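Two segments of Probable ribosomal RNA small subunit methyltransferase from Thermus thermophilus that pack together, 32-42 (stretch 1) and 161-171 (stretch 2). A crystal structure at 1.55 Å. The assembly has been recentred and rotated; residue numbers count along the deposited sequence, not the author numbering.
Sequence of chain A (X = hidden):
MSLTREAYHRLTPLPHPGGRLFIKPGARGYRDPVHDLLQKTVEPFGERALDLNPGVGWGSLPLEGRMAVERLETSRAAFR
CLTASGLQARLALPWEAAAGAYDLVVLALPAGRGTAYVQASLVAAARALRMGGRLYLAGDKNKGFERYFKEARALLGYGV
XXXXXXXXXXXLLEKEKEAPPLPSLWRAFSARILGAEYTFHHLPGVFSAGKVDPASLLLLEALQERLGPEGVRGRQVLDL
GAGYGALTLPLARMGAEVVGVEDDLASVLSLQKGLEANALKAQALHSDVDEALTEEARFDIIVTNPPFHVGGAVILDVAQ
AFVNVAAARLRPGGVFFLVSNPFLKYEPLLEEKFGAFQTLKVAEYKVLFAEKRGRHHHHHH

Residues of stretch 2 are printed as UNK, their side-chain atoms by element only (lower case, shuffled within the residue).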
# COMPACT_ATOMS: atom_id res chain seq x y z
N ASP A 32 -5.29 8.51 13.48
CA ASP A 32 -5.38 7.08 13.68
C ASP A 32 -5.18 6.84 15.18
O ASP A 32 -4.14 7.24 15.71
CB ASP A 32 -4.29 6.38 12.86
CG ASP A 32 -4.34 4.87 12.96
OD1 ASP A 32 -4.50 4.32 14.07
OD2 ASP A 32 -4.16 4.20 11.93
N PRO A 33 -6.17 6.24 15.86
CA PRO A 33 -5.99 6.05 17.31
C PRO A 33 -4.74 5.26 17.73
O PRO A 33 -4.21 5.49 18.82
CB PRO A 33 -7.27 5.33 17.75
CG PRO A 33 -8.28 5.68 16.67
CD PRO A 33 -7.48 5.75 15.39
N VAL A 34 -4.26 4.34 16.87
CA VAL A 34 -3.06 3.56 17.23
C VAL A 34 -1.84 4.48 17.20
O VAL A 34 -1.07 4.55 18.16
CB VAL A 34 -2.88 2.32 16.32
CG1 VAL A 34 -1.55 1.62 16.59
CG2 VAL A 34 -4.05 1.35 16.49
N HIS A 35 -1.65 5.19 16.09
CA HIS A 35 -0.53 6.13 16.02
C HIS A 35 -0.66 7.25 17.08
O HIS A 35 0.34 7.69 17.65
CB HIS A 35 -0.37 6.73 14.61
CG HIS A 35 -0.07 5.72 13.53
ND1 HIS A 35 1.19 5.54 13.01
CD2 HIS A 35 -0.88 4.86 12.86
CE1 HIS A 35 1.16 4.61 12.07
NE2 HIS A 35 -0.09 4.18 11.96
N ASP A 36 -1.89 7.70 17.36
CA ASP A 36 -2.11 8.75 18.37
C ASP A 36 -1.70 8.28 19.77
O ASP A 36 -1.12 9.04 20.53
CB ASP A 36 -3.58 9.21 18.41
CG ASP A 36 -3.94 10.11 17.24
OD1 ASP A 36 -3.01 10.53 16.52
OD2 ASP A 36 -5.14 10.38 17.03
N LEU A 37 -1.99 7.03 20.07
CA LEU A 37 -1.65 6.51 21.40
C LEU A 37 -0.13 6.36 21.51
O LEU A 37 0.46 6.66 22.55
CB LEU A 37 -2.36 5.19 21.68
CG LEU A 37 -2.42 4.78 23.16
CD1 LEU A 37 -3.18 5.81 23.99
CD2 LEU A 37 -3.08 3.43 23.26
N LEU A 38 0.52 5.91 20.43
CA LEU A 38 1.99 5.92 20.41
C LEU A 38 2.58 7.30 20.69
O LEU A 38 3.52 7.42 21.48
CB LEU A 38 2.51 5.46 19.05
CG LEU A 38 2.73 3.99 18.82
CD1 LEU A 38 3.13 3.81 17.37
CD2 LEU A 38 3.83 3.43 19.77
N GLN A 39 2.07 8.33 20.02
CA GLN A 39 2.65 9.65 20.13
C GLN A 39 2.56 10.15 21.59
O GLN A 39 3.45 10.86 22.06
CB GLN A 39 1.99 10.64 19.15
CG GLN A 39 2.63 12.03 19.10
CD GLN A 39 2.16 12.98 20.22
OE1 GLN A 39 2.86 13.95 20.54
NE2 GLN A 39 1.01 12.70 20.81
N LYS A 40 1.49 9.76 22.28
CA LYS A 40 1.33 10.10 23.70
C LYS A 40 2.22 9.30 24.65
O LYS A 40 2.32 9.65 25.83
CB LYS A 40 -0.13 9.94 24.14
CG LYS A 40 -1.05 10.92 23.49
CD LYS A 40 -2.48 10.66 23.87
CE LYS A 40 -3.38 11.76 23.34
NZ LYS A 40 -4.68 11.74 24.07
N THR A 41 2.86 8.25 24.14
CA THR A 41 3.52 7.24 24.99
C THR A 41 5.03 7.17 24.80
O THR A 41 5.78 7.00 25.79
CB THR A 41 2.90 5.84 24.76
OG1 THR A 41 1.48 5.91 24.95
CG2 THR A 41 3.47 4.79 25.73
N VAL A 42 5.50 7.26 23.56
CA VAL A 42 6.91 6.97 23.29
C VAL A 42 7.87 7.95 23.99
O VAL A 42 7.65 9.17 23.97
CB VAL A 42 7.23 6.93 21.79
CG1 VAL A 42 6.45 5.82 21.13
CG2 VAL A 42 6.89 8.26 21.16
N UNK A 161 2.06 -3.74 28.83
CA UNK A 161 1.24 -2.62 28.35
C UNK A 161 1.56 -1.36 29.15
O UNK A 161 1.48 -1.35 30.39
c UNK A 161 -0.27 -2.96 28.43
c UNK A 161 -1.11 -1.70 28.26
c UNK A 161 -0.64 -4.00 27.38
N UNK A 162 1.92 -0.30 28.44
CA UNK A 162 2.25 0.98 29.05
C UNK A 162 1.25 2.10 28.74
O UNK A 162 1.41 3.22 29.22
c UNK A 162 3.91 1.49 27.19
c UNK A 162 4.73 0.48 29.37
c UNK A 162 3.71 1.43 28.71
N UNK A 163 0.22 1.81 27.94
CA UNK A 163 -0.87 2.77 27.70
C UNK A 163 -2.11 2.06 27.15
O UNK A 163 -2.00 1.11 26.38
n UNK A 163 0.38 8.52 28.19
n UNK A 163 0.56 6.22 28.41
c UNK A 163 -0.87 5.95 28.27
c UNK A 163 -0.43 3.92 26.77
c UNK A 163 1.12 7.43 28.37
n UNK A 163 2.43 7.54 28.52
c UNK A 163 -1.19 5.24 26.95
N UNK A 164 -3.28 2.53 27.58
CA UNK A 164 -4.57 1.93 27.23
C UNK A 164 -5.55 3.07 26.94
O UNK A 164 -5.59 4.06 27.67
c UNK A 164 -3.22 -2.68 30.87
c UNK A 164 -5.10 1.04 28.37
n UNK A 164 -2.81 -1.73 31.70
n UNK A 164 -2.67 -3.89 30.96
n UNK A 164 -4.18 -2.43 29.97
c UNK A 164 -4.86 -1.12 29.80
c UNK A 164 -4.36 -0.32 28.56
N UNK A 165 -6.32 2.92 25.87
CA UNK A 165 -7.38 3.87 25.54
C UNK A 165 -8.40 3.11 24.73
O UNK A 165 -8.17 2.81 23.56
o UNK A 165 -9.63 7.11 25.67
o UNK A 165 -7.55 7.41 26.31
c UNK A 165 -6.84 5.08 24.75
c UNK A 165 -8.40 6.94 25.53
c UNK A 165 -7.91 6.10 24.36
N UNK A 166 -9.53 2.76 25.35
CA UNK A 166 -10.52 1.92 24.69
C UNK A 166 -9.90 0.58 24.33
O UNK A 166 -9.32 -0.08 25.20
N UNK A 167 -10.01 0.17 23.04
CA UNK A 167 -9.41 -1.07 22.57
C UNK A 167 -7.94 -0.90 22.17
O UNK A 167 -7.27 -1.89 21.88
c UNK A 167 -10.25 -1.39 21.33
c UNK A 167 -10.75 0.86 21.96
c UNK A 167 -10.53 -0.04 20.75
N UNK A 168 -7.45 0.34 22.19
CA UNK A 168 -6.10 0.65 21.69
C UNK A 168 -5.07 0.48 22.78
O UNK A 168 -5.32 0.82 23.95
c UNK A 168 -8.26 3.02 20.33
c UNK A 168 -7.14 2.23 20.04
c UNK A 168 -7.09 1.58 18.80
o UNK A 168 -10.23 2.67 17.28
c UNK A 168 -9.20 2.52 18.19
c UNK A 168 -9.28 3.17 19.40
c UNK A 168 -6.05 2.05 21.06
c UNK A 168 -8.11 1.72 17.88
N UNK A 169 -3.90 -0.05 22.41
CA UNK A 169 -2.85 -0.39 23.37
C UNK A 169 -1.49 0.03 22.84
O UNK A 169 -1.26 -0.01 21.63
n UNK A 169 -5.30 -2.70 26.35
n UNK A 169 -7.52 -2.90 26.93
c UNK A 169 -4.15 -2.09 25.68
c UNK A 169 -2.80 -1.90 23.59
c UNK A 169 -4.02 -2.53 24.24
c UNK A 169 -6.56 -2.26 26.27
n UNK A 169 -6.86 -1.19 25.55
N UNK A 170 -0.61 0.42 23.76
CA UNK A 170 0.83 0.46 23.52
C UNK A 170 1.51 -0.38 24.58
O UNK A 170 1.20 -0.25 25.77
c UNK A 170 2.90 1.87 23.22
c UNK A 170 1.41 1.88 23.61
c UNK A 170 0.64 2.86 22.74
N UNK A 171 2.40 -1.26 24.13
CA UNK A 171 3.26 -2.03 25.01
C UNK A 171 4.73 -1.69 24.80
O UNK A 171 5.14 -1.25 23.72
c UNK A 171 3.04 -3.51 24.81
O HOH W 1 3.71 9.77 28.79
O HOH W 2 -5.00 8.86 25.34
O HOH W 3 5.40 5.91 28.44

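Position 161 carries three side-chain carbons, one bonded to CA and bearing the other two. That fork is Val161, which stays out of reach of the helix; a branched CB suits the extended strand. Position 162 has the same three-carbon fork, and one branch lies 3.6 Å from CG2 of Thr41. It is Val162, and the contact, between its CG2 and the Thr41 methyl, is a small apolar touch at the margin.

Position 163 has three carbons, a nitrogen, then a carbon holding two more nitrogens. Its CB points toward the helix and sits 3.3 Å from Thr41 OG1, while the next carbon meets Leu37 CD1 at 3.6 Å. The end group is a guanidinium, so the residue is Arg163. Arg163 NE donates to Val162 O (3.2 Å); Thr41 OG1 and Lys40 C lie over one face of the guanidinium. The CG methylene packs on Leu37, and the charged end lies near Lys40, with Arg163 NH1 3.3 Å from Lys40 O.

Position 164 repeats that atom pattern, but its CB points away from stretch 1. It is Arg164, an exposed residue whose side chain extends from the other side of the strand. At position 165 three carbons end in two oxygens, a carboxylate, and CB packs 3.8 Å from Leu37 CD1. This is Glu165; its OE1 accepts from water 2 (3.1 Å), which in turn accepts from Lys40 NZ (3.2 Å).

Position 166 has no side-chain atoms and is Gly166. Its phi of 61° favours glycine. Position 167 has three carbons closing a ring onto its own nitrogen: Pro167, whose phi of -85° fits the second corner of the type II' turn from 165 to 168. An ideal CB on Gly166 would lie 2.3 Å from Pro167 CD.

Position 168 shows one carbon leading to a six-carbon ring with an oxygen. Pro33 CB stands 3.4 Å from the ring centroid, almost on its normal, a CH-pi contact. The residue is Tyr168, and Val34 CG2 approaches Tyr168 CD1 at 3.8 Å. A broad flat ring gives the proline a surface to rest on.

Position 169 has three carbons, a nitrogen, then a carbon with two more nitrogens, as at 163, and its CB points away: Arg169. Its NH1 donates to Gly166 O (2.7 Å) and Tyr168 O (3.0 Å), tying down the turn. Position 170 is a three-carbon fork directed at the helix, with one branch 3.6 Å from Leu37 CG and the other 3.9 Å from Leu38 CD2. It is Val170, and these branches are its CG2 and CG1 respectively. This compact side chain suits a buried site. Position 171 has a single carbon, pointing away and touching nothing of stretch 1: Ala171, whose small methyl suits a buried place.

The contact is a helix laid against a hairpin. Leu37 is its hub, reaching Arg163, Glu165, Tyr168 and Val170. Thr41 OG1 donates to Leu37 O (2.7 Å), satisfying its hydroxyl within the helix. No clear direct hydrogen bond crosses; apolar packing dominates, with waters bridging the polar margin.

Stretch 2 (161-171) VVRREGPYRVA
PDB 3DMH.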